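Local coordinates for centrosomal protein of 104 kDa (Homo sapiens, PDB 5LPH) that is required for ciliogenesis and for structural integrity at the ciliary tip, and is represented here by its tubulin-interacting TOG domain, at residues 41-46 / 50-55; 92-97 / 134-139; 243-248 / 278-283. One frame throughout, in Å; residues are numbered along the deposited sequence.

In the fold
All three contacts join helix to helix, mainly through apolar side chains, with no hydrogen bond across any of them. Contacts 1 and 2 are buried and lie on the same side of the chain's centre. They touch each other where Leu51 and Ala55 meet Leu96, and where Ala43 and Val46 meet Ala92, so helix 83-100 takes part in one contact and backs the other. Contact 3 lies on the opposite side, its centre about 53 Å from that of contact 1, and is only partly buried. Contact 1 is aliphatic, with alanine, isoleucine and valine; contact 2, deeper in the array, sets valine on cysteine and histidine; contact 3, at the far end, is built on an aromatic ring.

Contact 1 of 3, residues 41-46 / 50-55; sequences SSAIDV and TLVAEA
Val52 reaches from helix 49-56 to Ala43 and Ile44 of helix 41-47 and contributes more than half of the surface buried here. The side chains meet through carbon alone, and no hydrogen bond crosses. The methylene carbon of Ile44, CG1, lies over the fork of the valine, practically equidistant from its three side-chain carbons: it is 4.0 Å from Val52 CB and just as far from both methyls. The two side chains cross at about a right angle. In Ile44 the CG1 branch stands beside the backbone N, anti to the carbonyl carbon (chi1 -70°), which turns the methylene and not the CG2 methyl toward the valine. The two short helices follow each other almost without a break, near the N-terminal end of the all-helical TOG domain, a fold built of HEAT-type helical pairs. In Val52 a first torsion of 174° spreads both methyls toward helix 41-47, CG2 being the one on the Ala43 side. That methyl comes within 3.9 Å of Ala43 O, a van der Waals approach, and the distance from Val52 CG2 to Ala43 CB is 4.2 Å. Ala43, whose CB bond points toward helix 49-56, thus offers both its carbonyl and its small methyl to one valine branch. Leu32, from the loop before helix 34-39, packs on both Ile44 and Val52, and Val52 also touches Ala40. Helix 83-100 lies against both helices, with Thr89 touching Val46.

Contact 2 of 3, residues 92-97 / 134-139; sequences ASVFLV and TAHCVE
Val94 and Cys137 mark the nearest backbone approach of segments 92-97 and 134-139, with Val94 CA and Cys137 CA 6.3 Å apart. Both segments are regular helix, held by their own i to i+4 bonds such as Val97 N to Ser93 O at 2.9 Å and Glu139 N to Ala135 O at 2.8 Å. No hydrogen bond joins one segment to the other, and the contact rests on Val94, whose CB bond points toward the partner helix. Its two methyls divide the work. CG2, beside the backbone N, meets the sulfur: Val94 CG2 to Cys137 SG is 3.7 Å. The thiol is brought there by a first torsion of -65°, which stands SG beside its own backbone N. CG1, anti to the valine N (chi1 168°), reaches instead toward the imidazole, and Val94 CG1 lies 4.3 Å from His136 CD2, approaching the ring obliquely. The histidine ring lies closer to helix 83-100 than the start of its side chain does. One branch of the valine thus faces the sulfur and the other the ring carbon of two consecutive residues. Helices 83-100 and 131-147 are next but one in sequence, consistent with neighbouring positions in one layer of a HEAT-type solenoid. Helix 106-126, which runs between them in the chain, adds Ile119 and Ile120 against Cys137 and Leu115 against Val97, while helix 178-183 packs on Val138, Leu47 of helix 41-47 on Leu96, and Tyr56 of helix 49-56 on Phe95.

Contact 3 of 3, residues 243-248 / 278-283; sequences RIILDM and EGFAKI
Phe280 leans from helix 271-283 onto Ile245 and Leu246 of helix 235-252, the latter helix lying in the second HEAT repeat of this TOG domain. The contact packs the C-terminal helix against that repeat, at one end of the helical array. The short axes run in broadly the same direction, at 33° to each other, and come within 10.2 Å. From CB, the phenylalanine places CG beside its backbone N and anti to its carbonyl carbon (chi1 -67°), carrying the ring toward the other helix. Further out, one side of the ring makes the contacts. CD1 meets the leucine first: Phe280 CD1 to Leu246 CD2 is 3.9 Å. CE1 is shared: Phe280 CE1 has Leu246 CD2 at 4.0 Å and Ile245 CG2 at 4.1 Å. At the tip, Phe280 CZ meets Ile245 CG2 at 3.8 Å, and here the isoleucine methyl arrives at the ring edge, close to its plane, while the leucine methyl comes in obliquely. Beyond the two segments the same ring stacks with Tyr249 and touches Ile256 and Leu260. An alanine in place of Phe280 would probably leave Ile245 CG2 and Leu246 CD2 without the ring they pack on and Tyr249 without its stacking mate, opening a gap between the helices. Ile245 also packs against Met223 and Ser226 of helix 219-229. The leucine has a second partner in Gly279, and the backbones come nearest at this pair, with Leu246 CA 6.8 Å from Gly279 CA. Because this glycine has no side chain, the methyl can settle directly on the backbone, with Leu246 CD2 at 3.8 Å from Gly279 CA.

Contact 1 of 3, residues 41-46 / 50-55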
ATOM      1  N   SER A  41     -21.590  -9.363  -8.065  1.00 40.78           N
ATOM      2  CA  SER A  41     -22.812 -10.097  -7.702  1.00 43.54           C
ATOM      3  C   SER A  41     -23.176  -9.962  -6.222  1.00 43.41           C
ATOM      4  O   SER A  41     -24.313  -9.636  -5.877  1.00 44.65           O
ATOM      5  CB  SER A  41     -22.653 -11.580  -8.057  1.00 45.39           C
ATOM      6  OG  SER A  41     -23.855 -12.291  -7.836  1.00 48.79           O
ATOM      7  N   SER A  42     -22.197 -10.191  -5.355  1.00 43.55           N
ATOM      8  CA  SER A  42     -22.417 -10.147  -3.906  1.00 43.12           C
ATOM      9  C   SER A  42     -22.649  -8.735  -3.355  1.00 41.42           C
ATOM     10  O   SER A  42     -23.484  -8.532  -2.463  1.00 42.05           O
ATOM     11  CB  SER A  42     -21.248 -10.801  -3.179  1.00 44.71           C
ATOM     12  OG  SER A  42     -21.623 -11.071  -1.840  1.00 49.37           O
ATOM     13  N   ALA A  43     -21.921  -7.760  -3.888  1.00 40.02           N
ATOM     14  CA  ALA A  43     -22.109  -6.360  -3.487  1.00 39.41           C
ATOM     15  C   ALA A  43     -23.513  -5.828  -3.799  1.00 37.73           C
ATOM     16  O   ALA A  43     -24.053  -5.015  -3.035  1.00 37.22           O
ATOM     17  CB  ALA A  43     -21.061  -5.481  -4.151  1.00 39.96           C
ATOM     18  N   ILE A  44     -24.091  -6.289  -4.914  1.00 37.06           N
ATOM     19  CA  ILE A  44     -25.467  -5.935  -5.298  1.00 37.34           C
ATOM     20  C   ILE A  44     -26.483  -6.398  -4.249  1.00 37.48           C
ATOM     21  O   ILE A  44     -27.397  -5.646  -3.909  1.00 37.12           O
ATOM     22  CB  ILE A  44     -25.825  -6.474  -6.711  1.00 37.16           C
ATOM     23  CG1 ILE A  44     -25.050  -5.694  -7.781  1.00 37.40           C
ATOM     24  CG2 ILE A  44     -27.319  -6.356  -6.993  1.00 38.05           C
ATOM     25  CD1 ILE A  44     -24.871  -6.430  -9.093  1.00 37.29           C
ATOM     26  N   ASP A  45     -26.322  -7.622  -3.739  1.00 38.93           N
ATOM     27  CA  ASP A  45     -27.191  -8.136  -2.666  1.00 38.23           C
ATOM     28  C   ASP A  45     -27.101  -7.311  -1.385  1.00 40.07           C
ATOM     29  O   ASP A  45     -28.112  -7.054  -0.739  1.00 40.97           O
ATOM     30  CB  ASP A  45     -26.862  -9.598  -2.350  1.00 38.33           C
ATOM     31  CG  ASP A  45     -27.362 -10.554  -3.413  1.00 39.05           C
ATOM     32  OD1 ASP A  45     -28.507 -10.380  -3.889  1.00 40.49           O
ATOM     33  OD2 ASP A  45     -26.623 -11.488  -3.775  1.00 37.61           O
ATOM     34  N   VAL A  46     -25.893  -6.876  -1.042  1.00 40.86           N
ATOM     35  CA  VAL A  46     -25.638  -6.182   0.223  1.00 40.72           C
ATOM     36  C   VAL A  46     -25.945  -4.685   0.138  1.00 40.43           C
ATOM     37  O   VAL A  46     -26.570  -4.124   1.037  1.00 41.13           O
ATOM     38  CB  VAL A  46     -24.170  -6.397   0.661  1.00 43.12           C
ATOM     39  CG1 VAL A  46     -23.834  -5.600   1.919  1.00 42.89           C
ATOM     40  CG2 VAL A  46     -23.893  -7.882   0.874  1.00 43.05           C
ATOM     41  N   THR A  50     -28.732  -0.083  -7.313  1.00 40.91           N
ATOM     42  CA  THR A  50     -28.627   1.347  -7.629  1.00 43.36           C
ATOM     43  C   THR A  50     -27.239   1.890  -7.299  1.00 41.25           C
ATOM     44  O   THR A  50     -26.584   2.493  -8.150  1.00 41.39           O
ATOM     45  CB  THR A  50     -29.699   2.176  -6.875  1.00 45.00           C
ATOM     46  OG1 THR A  50     -31.001   1.758  -7.295  1.00 45.71           O
ATOM     47  CG2 THR A  50     -29.557   3.684  -7.153  1.00 46.72           C
ATOM     48  N   LEU A  51     -26.804   1.663  -6.065  1.00 39.73           N
ATOM     49  CA  LEU A  51     -25.507   2.140  -5.601  1.00 39.43           C
ATOM     50  C   LEU A  51     -24.353   1.502  -6.381  1.00 38.05           C
ATOM     51  O   LEU A  51     -23.379   2.188  -6.704  1.00 37.24           O
ATOM     52  CB  LEU A  51     -25.354   1.905  -4.095  1.00 40.42           C
ATOM     53  CG  LEU A  51     -24.271   2.725  -3.380  1.00 42.05           C
ATOM     54  CD1 LEU A  51     -24.676   2.969  -1.932  1.00 42.43           C
ATOM     55  CD2 LEU A  51     -22.898   2.062  -3.453  1.00 42.83           C
ATOM     56  N   VAL A  52     -24.454   0.211  -6.695  1.00 36.28           N
ATOM     57  CA  VAL A  52     -23.385  -0.465  -7.455  1.00 35.94           C
ATOM     58  C   VAL A  52     -23.307   0.079  -8.887  1.00 36.23           C
ATOM     59  O   VAL A  52     -22.211   0.293  -9.407  1.00 37.51           O
ATOM     60  CB  VAL A  52     -23.541  -2.003  -7.456  1.00 35.24           C
ATOM     61  CG1 VAL A  52     -22.522  -2.667  -8.371  1.00 34.94           C
ATOM     62  CG2 VAL A  52     -23.382  -2.547  -6.044  1.00 36.51           C
ATOM     63  N   ALA A  53     -24.464   0.302  -9.509  1.00 36.37           N
ATOM     64  CA  ALA A  53     -24.537   0.877 -10.857  1.00 36.61           C
ATOM     65  C   ALA A  53     -23.919   2.279 -10.919  1.00 36.28           C
ATOM     66  O   ALA A  53     -23.173   2.575 -11.841  1.00 33.76           O
ATOM     67  CB  ALA A  53     -25.981   0.916 -11.342  1.00 37.02           C
ATOM     68  N   GLU A  54     -24.243   3.125  -9.939  1.00 37.58           N
ATOM     69  CA  GLU A  54     -23.597   4.435  -9.770  1.00 41.04           C
ATOM     70  C   GLU A  54     -22.066   4.328  -9.761  1.00 42.25           C
ATOM     71  O   GLU A  54     -21.379   5.036 -10.505  1.00 43.59           O
ATOM     72  CB  GLU A  54     -24.012   5.089  -8.453  1.00 44.35           C
ATOM     73  CG  GLU A  54     -25.270   5.929  -8.456  1.00 47.30           C
ATOM     74  CD  GLU A  54     -25.326   6.803  -7.211  1.00 50.57           C
ATOM     75  OE1 GLU A  54     -25.526   6.237  -6.116  1.00 54.08           O
ATOM     76  OE2 GLU A  54     -25.136   8.040  -7.324  1.00 52.73           O
ATOM     77  N   ALA A  55     -21.552   3.435  -8.913  1.00 40.46           N
ATOM     78  CA  ALA A  55     -20.107   3.219  -8.755  1.00 38.90           C
ATOM     79  C   ALA A  55     -19.402   2.748 -10.021  1.00 37.53           C
ATOM     80  O   ALA A  55     -18.234   3.065 -10.217  1.00 38.05           O
ATOM     81  CB  ALA A  55     -19.841   2.236  -7.619  1.00 38.55           C
TER

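Contact 2 of 3, residues 92-97 / 134-139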
ATOM      1  N   ALA A  92     -18.439  -5.688   1.064  1.00 43.95           N
ATOM      2  CA  ALA A  92     -18.990  -5.111  -0.163  1.00 42.16           C
ATOM      3  C   ALA A  92     -18.436  -3.706  -0.409  1.00 41.31           C
ATOM      4  O   ALA A  92     -18.146  -3.337  -1.548  1.00 39.40           O
ATOM      5  CB  ALA A  92     -20.502  -5.065  -0.086  1.00 41.35           C
ATOM      6  N   SER A  93     -18.303  -2.930   0.665  1.00 40.45           N
ATOM      7  CA  SER A  93     -17.731  -1.591   0.590  1.00 41.44           C
ATOM      8  C   SER A  93     -16.255  -1.609   0.201  1.00 41.67           C
ATOM      9  O   SER A  93     -15.821  -0.794  -0.612  1.00 44.26           O
ATOM     10  CB  SER A  93     -17.929  -0.848   1.909  1.00 40.67           C
ATOM     11  OG  SER A  93     -19.312  -0.728   2.176  1.00 40.33           O
ATOM     12  N   VAL A  94     -15.501  -2.549   0.762  1.00 40.88           N
ATOM     13  CA  VAL A  94     -14.094  -2.728   0.401  1.00 40.12           C
ATOM     14  C   VAL A  94     -13.940  -3.128  -1.072  1.00 40.16           C
ATOM     15  O   VAL A  94     -12.997  -2.683  -1.736  1.00 40.29           O
ATOM     16  CB  VAL A  94     -13.390  -3.731   1.352  1.00 39.65           C
ATOM     17  CG1 VAL A  94     -12.026  -4.149   0.821  1.00 40.23           C
ATOM     18  CG2 VAL A  94     -13.233  -3.110   2.732  1.00 39.08           C
ATOM     19  N   PHE A  95     -14.860  -3.954  -1.573  1.00 39.05           N
ATOM     20  CA  PHE A  95     -14.889  -4.323  -2.997  1.00 38.02           C
ATOM     21  C   PHE A  95     -14.999  -3.081  -3.907  1.00 37.81           C
ATOM     22  O   PHE A  95     -14.296  -2.987  -4.915  1.00 37.62           O
ATOM     23  CB  PHE A  95     -16.021  -5.333  -3.277  1.00 37.05           C
ATOM     24  CG  PHE A  95     -16.254  -5.606  -4.741  1.00 36.46           C
ATOM     25  CD1 PHE A  95     -17.171  -4.850  -5.465  1.00 36.08           C
ATOM     26  CD2 PHE A  95     -15.568  -6.620  -5.394  1.00 36.19           C
ATOM     27  CE1 PHE A  95     -17.386  -5.090  -6.813  1.00 36.23           C
ATOM     28  CE2 PHE A  95     -15.782  -6.870  -6.743  1.00 36.80           C
ATOM     29  CZ  PHE A  95     -16.693  -6.101  -7.454  1.00 36.23           C
ATOM     30  N   LEU A  96     -15.874  -2.144  -3.547  1.00 37.90           N
ATOM     31  CA  LEU A  96     -16.034  -0.897  -4.306  1.00 38.34           C
ATOM     32  C   LEU A  96     -14.860   0.076  -4.129  1.00 39.59           C
ATOM     33  O   LEU A  96     -14.450   0.712  -5.097  1.00 39.47           O
ATOM     34  CB  LEU A  96     -17.360  -0.206  -3.963  1.00 37.64           C
ATOM     35  CG  LEU A  96     -18.639  -0.906  -4.435  1.00 37.09           C
ATOM     36  CD1 LEU A  96     -19.844  -0.097  -4.003  1.00 36.88           C
ATOM     37  CD2 LEU A  96     -18.668  -1.113  -5.944  1.00 36.59           C
ATOM     38  N   VAL A  97     -14.324   0.181  -2.911  1.00 41.01           N
ATOM     39  CA  VAL A  97     -13.120   0.988  -2.655  1.00 41.74           C
ATOM     40  C   VAL A  97     -11.955   0.527  -3.526  1.00 42.52           C
ATOM     41  O   VAL A  97     -11.281   1.341  -4.154  1.00 43.13           O
ATOM     42  CB  VAL A  97     -12.726   0.958  -1.158  1.00 43.09           C
ATOM     43  CG1 VAL A  97     -11.276   1.387  -0.925  1.00 42.80           C
ATOM     44  CG2 VAL A  97     -13.670   1.846  -0.364  1.00 42.72           C
ATOM     45  N   THR A 134      -9.932  -5.787   9.835  1.00 54.56           N
ATOM     46  CA  THR A 134      -8.871  -4.814   9.578  1.00 51.68           C
ATOM     47  C   THR A 134      -7.891  -5.350   8.541  1.00 49.41           C
ATOM     48  O   THR A 134      -7.585  -4.669   7.564  1.00 50.71           O
ATOM     49  CB  THR A 134      -8.119  -4.434  10.865  1.00 52.07           C
ATOM     50  OG1 THR A 134      -9.042  -3.873  11.803  1.00 51.38           O
ATOM     51  CG2 THR A 134      -7.030  -3.408  10.580  1.00 52.64           C
ATOM     52  N   ALA A 135      -7.442  -6.586   8.739  1.00 48.00           N
ATOM     53  CA  ALA A 135      -6.549  -7.251   7.788  1.00 47.84           C
ATOM     54  C   ALA A 135      -7.150  -7.339   6.386  1.00 46.29           C
ATOM     55  O   ALA A 135      -6.456  -7.124   5.400  1.00 44.78           O
ATOM     56  CB  ALA A 135      -6.172  -8.638   8.292  1.00 47.59           C
ATOM     57  N   HIS A 136      -8.437  -7.668   6.302  1.00 46.70           N
ATOM     58  CA  HIS A 136      -9.124  -7.751   5.009  1.00 48.07           C
ATOM     59  C   HIS A 136      -9.118  -6.402   4.250  1.00 45.95           C
ATOM     60  O   HIS A 136      -8.810  -6.372   3.062  1.00 42.67           O
ATOM     61  CB  HIS A 136     -10.554  -8.276   5.185  1.00 49.33           C
ATOM     62  CG  HIS A 136     -11.300  -8.418   3.897  1.00 50.51           C
ATOM     63  ND1 HIS A 136     -11.136  -9.495   3.052  1.00 50.79           N
ATOM     64  CD2 HIS A 136     -12.199  -7.603   3.300  1.00 51.24           C
ATOM     65  CE1 HIS A 136     -11.911  -9.342   1.993  1.00 50.61           C
ATOM     66  NE2 HIS A 136     -12.567  -8.203   2.122  1.00 51.62           N
ATOM     67  N   CYS A 137      -9.434  -5.309   4.944  1.00 44.29           N
ATOM     68  CA  CYS A 137      -9.374  -3.965   4.355  1.00 45.61           C
ATOM     69  C   CYS A 137      -7.996  -3.651   3.793  1.00 45.54           C
ATOM     70  O   CYS A 137      -7.858  -3.188   2.658  1.00 44.17           O
ATOM     71  CB  CYS A 137      -9.734  -2.900   5.387  1.00 46.49           C
ATOM     72  SG  CYS A 137     -11.438  -2.987   5.966  1.00 48.89           S
ATOM     73  N   VAL A 138      -6.978  -3.939   4.596  1.00 45.07           N
ATOM     74  CA  VAL A 138      -5.599  -3.657   4.231  1.00 43.95           C
ATOM     75  C   VAL A 138      -5.135  -4.519   3.049  1.00 43.66           C
ATOM     76  O   VAL A 138      -4.587  -3.986   2.081  1.00 42.61           O
ATOM     77  CB  VAL A 138      -4.671  -3.815   5.459  1.00 44.69           C
ATOM     78  CG1 VAL A 138      -3.207  -3.767   5.058  1.00 44.87           C
ATOM     79  CG2 VAL A 138      -4.968  -2.720   6.473  1.00 44.27           C
ATOM     80  N   GLU A 139      -5.366  -5.830   3.120  1.00 44.92           N
ATOM     81  CA  GLU A 139      -4.891  -6.765   2.080  1.00 47.80           C
ATOM     82  C   GLU A 139      -5.531  -6.545   0.708  1.00 46.83           C
ATOM     83  O   GLU A 139      -4.885  -6.754  -0.314  1.00 46.58           O
ATOM     84  CB  GLU A 139      -5.096  -8.227   2.514  1.00 51.82           C
ATOM     85  CG  GLU A 139      -4.231  -8.653   3.696  1.00 56.48           C
ATOM     86  CD  GLU A 139      -4.684  -9.954   4.359  1.00 60.89           C
ATOM     87  OE1 GLU A 139      -5.909 -10.188   4.451  1.00 62.09           O
ATOM     88  OE2 GLU A 139      -3.817 -10.739   4.817  1.00 63.51           O
TER

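Contact 3 of 3, residues 243-248 / 278-283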
ATOM      1  N   ARG A 243      22.353   3.593  -0.671  1.00 67.48           N
ATOM      2  CA  ARG A 243      22.004   4.475   0.459  1.00 69.02           C
ATOM      3  C   ARG A 243      21.297   3.763   1.625  1.00 65.12           C
ATOM      4  O   ARG A 243      21.564   4.077   2.784  1.00 62.63           O
ATOM      5  CB  ARG A 243      21.156   5.663  -0.018  1.00 73.87           C
ATOM      6  CG  ARG A 243      21.922   6.691  -0.851  1.00 77.56           C
ATOM      7  CD  ARG A 243      20.997   7.676  -1.551  1.00 80.58           C
ATOM      8  NE  ARG A 243      20.289   8.543  -0.598  1.00 85.26           N
ATOM      9  CZ  ARG A 243      18.971   8.758  -0.604  1.00 87.48           C
ATOM     10  NH1 ARG A 243      18.190   8.187  -1.517  1.00 88.32           N
ATOM     11  NH2 ARG A 243      18.426   9.560   0.307  1.00 88.05           N
ATOM     12  N   ILE A 244      20.413   2.812   1.319  1.00 65.10           N
ATOM     13  CA  ILE A 244      19.717   2.023   2.358  1.00 66.16           C
ATOM     14  C   ILE A 244      20.663   1.041   3.052  1.00 64.02           C
ATOM     15  O   ILE A 244      20.609   0.886   4.275  1.00 63.12           O
ATOM     16  CB  ILE A 244      18.490   1.262   1.806  1.00 68.07           C
ATOM     17  CG1 ILE A 244      17.444   2.264   1.308  1.00 71.27           C
ATOM     18  CG2 ILE A 244      17.877   0.359   2.881  1.00 68.03           C
ATOM     19  CD1 ILE A 244      16.223   1.641   0.669  1.00 71.99           C
ATOM     20  N   ILE A 245      21.524   0.389   2.274  1.00 63.56           N
ATOM     21  CA  ILE A 245      22.526  -0.531   2.832  1.00 65.34           C
ATOM     22  C   ILE A 245      23.462   0.201   3.808  1.00 67.23           C
ATOM     23  O   ILE A 245      23.747  -0.323   4.891  1.00 67.22           O
ATOM     24  CB  ILE A 245      23.330  -1.251   1.714  1.00 63.60           C
ATOM     25  CG1 ILE A 245      22.419  -2.236   0.970  1.00 61.70           C
ATOM     26  CG2 ILE A 245      24.526  -2.008   2.286  1.00 63.79           C
ATOM     27  CD1 ILE A 245      22.905  -2.599  -0.414  1.00 60.63           C
ATOM     28  N   LEU A 246      23.915   1.403   3.433  1.00 68.89           N
ATOM     29  CA  LEU A 246      24.768   2.222   4.307  1.00 71.92           C
ATOM     30  C   LEU A 246      24.040   2.641   5.594  1.00 75.87           C
ATOM     31  O   LEU A 246      24.637   2.623   6.669  1.00 78.60           O
ATOM     32  CB  LEU A 246      25.308   3.458   3.572  1.00 71.57           C
ATOM     33  CG  LEU A 246      26.243   3.242   2.374  1.00 73.57           C
ATOM     34  CD1 LEU A 246      26.565   4.571   1.704  1.00 74.31           C
ATOM     35  CD2 LEU A 246      27.530   2.536   2.772  1.00 73.42           C
ATOM     36  N   ASP A 247      22.761   3.009   5.483  1.00 80.33           N
ATOM     37  CA  ASP A 247      21.926   3.326   6.661  1.00 84.53           C
ATOM     38  C   ASP A 247      21.756   2.131   7.603  1.00 85.59           C
ATOM     39  O   ASP A 247      21.747   2.303   8.823  1.00 85.99           O
ATOM     40  CB  ASP A 247      20.538   3.853   6.250  1.00 87.71           C
ATOM     41  CG  ASP A 247      20.563   5.306   5.764  1.00 91.48           C
ATOM     42  OD1 ASP A 247      21.594   5.999   5.906  1.00 91.76           O
ATOM     43  OD2 ASP A 247      19.525   5.768   5.243  1.00 94.96           O
HETATM   44  N   MSE A 248      21.629   0.933   7.039  1.00 86.89           N
HETATM   45  CA  MSE A 248      21.502  -0.295   7.839  1.00 89.48           C
HETATM   46  C   MSE A 248      22.793  -0.654   8.532  1.00 89.81           C
HETATM   47  O   MSE A 248      22.767  -1.266   9.603  1.00 88.86           O
HETATM   48  CB  MSE A 248      21.041  -1.469   6.978  1.00 89.86           C
HETATM   49  CG  MSE A 248      19.599  -1.282   6.504  1.00 91.14           C
HETATM   50 SE   MSE A 248      18.309  -1.611   7.965  1.00 92.16          SE
HETATM   51  CE  MSE A 248      18.435  -3.574   7.978  1.00 91.99           C
ATOM     52  N   GLU A 278      33.801   0.961   0.855  1.00 95.60           N
ATOM     53  CA  GLU A 278      34.502   2.169   1.329  1.00 98.46           C
ATOM     54  C   GLU A 278      33.540   3.112   2.062  1.00 96.09           C
ATOM     55  O   GLU A 278      33.974   3.938   2.862  1.00 92.63           O
ATOM     56  CB  GLU A 278      35.291   2.874   0.212  1.00 99.93           C
ATOM     57  CG  GLU A 278      34.486   3.644  -0.828  1.00101.67           C
ATOM     58  CD  GLU A 278      35.352   4.232  -1.938  1.00104.76           C
ATOM     59  OE1 GLU A 278      34.937   5.216  -2.596  1.00106.91           O
ATOM     60  OE2 GLU A 278      36.458   3.705  -2.163  1.00106.13           O
ATOM     61  N   GLY A 279      32.241   2.977   1.789  1.00 95.85           N
ATOM     62  CA  GLY A 279      31.200   3.545   2.642  1.00 93.55           C
ATOM     63  C   GLY A 279      31.233   2.986   4.057  1.00 93.79           C
ATOM     64  O   GLY A 279      31.174   3.743   5.020  1.00 91.88           O
ATOM     65  N   PHE A 280      31.333   1.660   4.185  1.00 97.17           N
ATOM     66  CA  PHE A 280      31.483   1.013   5.501  1.00100.49           C
ATOM     67  C   PHE A 280      32.768   1.455   6.205  1.00103.11           C
ATOM     68  O   PHE A 280      32.757   1.710   7.411  1.00102.59           O
ATOM     69  CB  PHE A 280      31.497  -0.524   5.391  1.00100.59           C
ATOM     70  CG  PHE A 280      30.193  -1.152   4.947  1.00 99.97           C
ATOM     71  CD1 PHE A 280      28.991  -0.438   4.880  1.00 99.63           C
ATOM     72  CD2 PHE A 280      30.171  -2.507   4.628  1.00101.32           C
ATOM     73  CE1 PHE A 280      27.819  -1.059   4.477  1.00 99.51           C
ATOM     74  CE2 PHE A 280      29.000  -3.131   4.229  1.00101.64           C
ATOM     75  CZ  PHE A 280      27.822  -2.407   4.153  1.00101.36           C
ATOM     76  N   ALA A 281      33.865   1.527   5.448  1.00105.60           N
ATOM     77  CA  ALA A 281      35.158   2.012   5.958  1.00105.33           C
ATOM     78  C   ALA A 281      35.074   3.443   6.509  1.00104.26           C
ATOM     79  O   ALA A 281      35.687   3.753   7.530  1.00104.68           O
ATOM     80  CB  ALA A 281      36.220   1.929   4.865  1.00104.84           C
ATOM     81  N   LYS A 282      34.305   4.296   5.833  1.00102.26           N
ATOM     82  CA  LYS A 282      34.082   5.687   6.263  1.00100.37           C
ATOM     83  C   LYS A 282      33.312   5.769   7.587  1.00 99.08           C
ATOM     84  O   LYS A 282      33.624   6.605   8.435  1.00 98.62           O
ATOM     85  CB  LYS A 282      33.324   6.461   5.175  1.00100.73           C
ATOM     86  CG  LYS A 282      33.666   7.940   5.070  1.00101.41           C
ATOM     87  CD  LYS A 282      32.882   8.621   3.951  1.00101.63           C
ATOM     88  CE  LYS A 282      33.287   8.138   2.559  1.00102.23           C
ATOM     89  NZ  LYS A 282      32.580   8.869   1.471  1.00102.44           N
ATOM     90  N   ILE A 283      32.325   4.889   7.760  1.00 98.66           N
ATOM     91  CA  ILE A 283      31.465   4.879   8.954  1.00 98.53           C
ATOM     92  C   ILE A 283      32.203   4.419  10.230  1.00 96.64           C
ATOM     93  O   ILE A 283      31.848   4.850  11.329  1.00 91.66           O
ATOM     94  CB  ILE A 283      30.158   4.053   8.698  1.00 99.84           C
ATOM     95  CG1 ILE A 283      29.339   4.619   7.510  1.00 99.48           C
ATOM     96  CG2 ILE A 283      29.319   3.920   9.971  1.00 99.89           C
ATOM     97  CD1 ILE A 283      29.217   6.128   7.399  1.00100.42           C
TER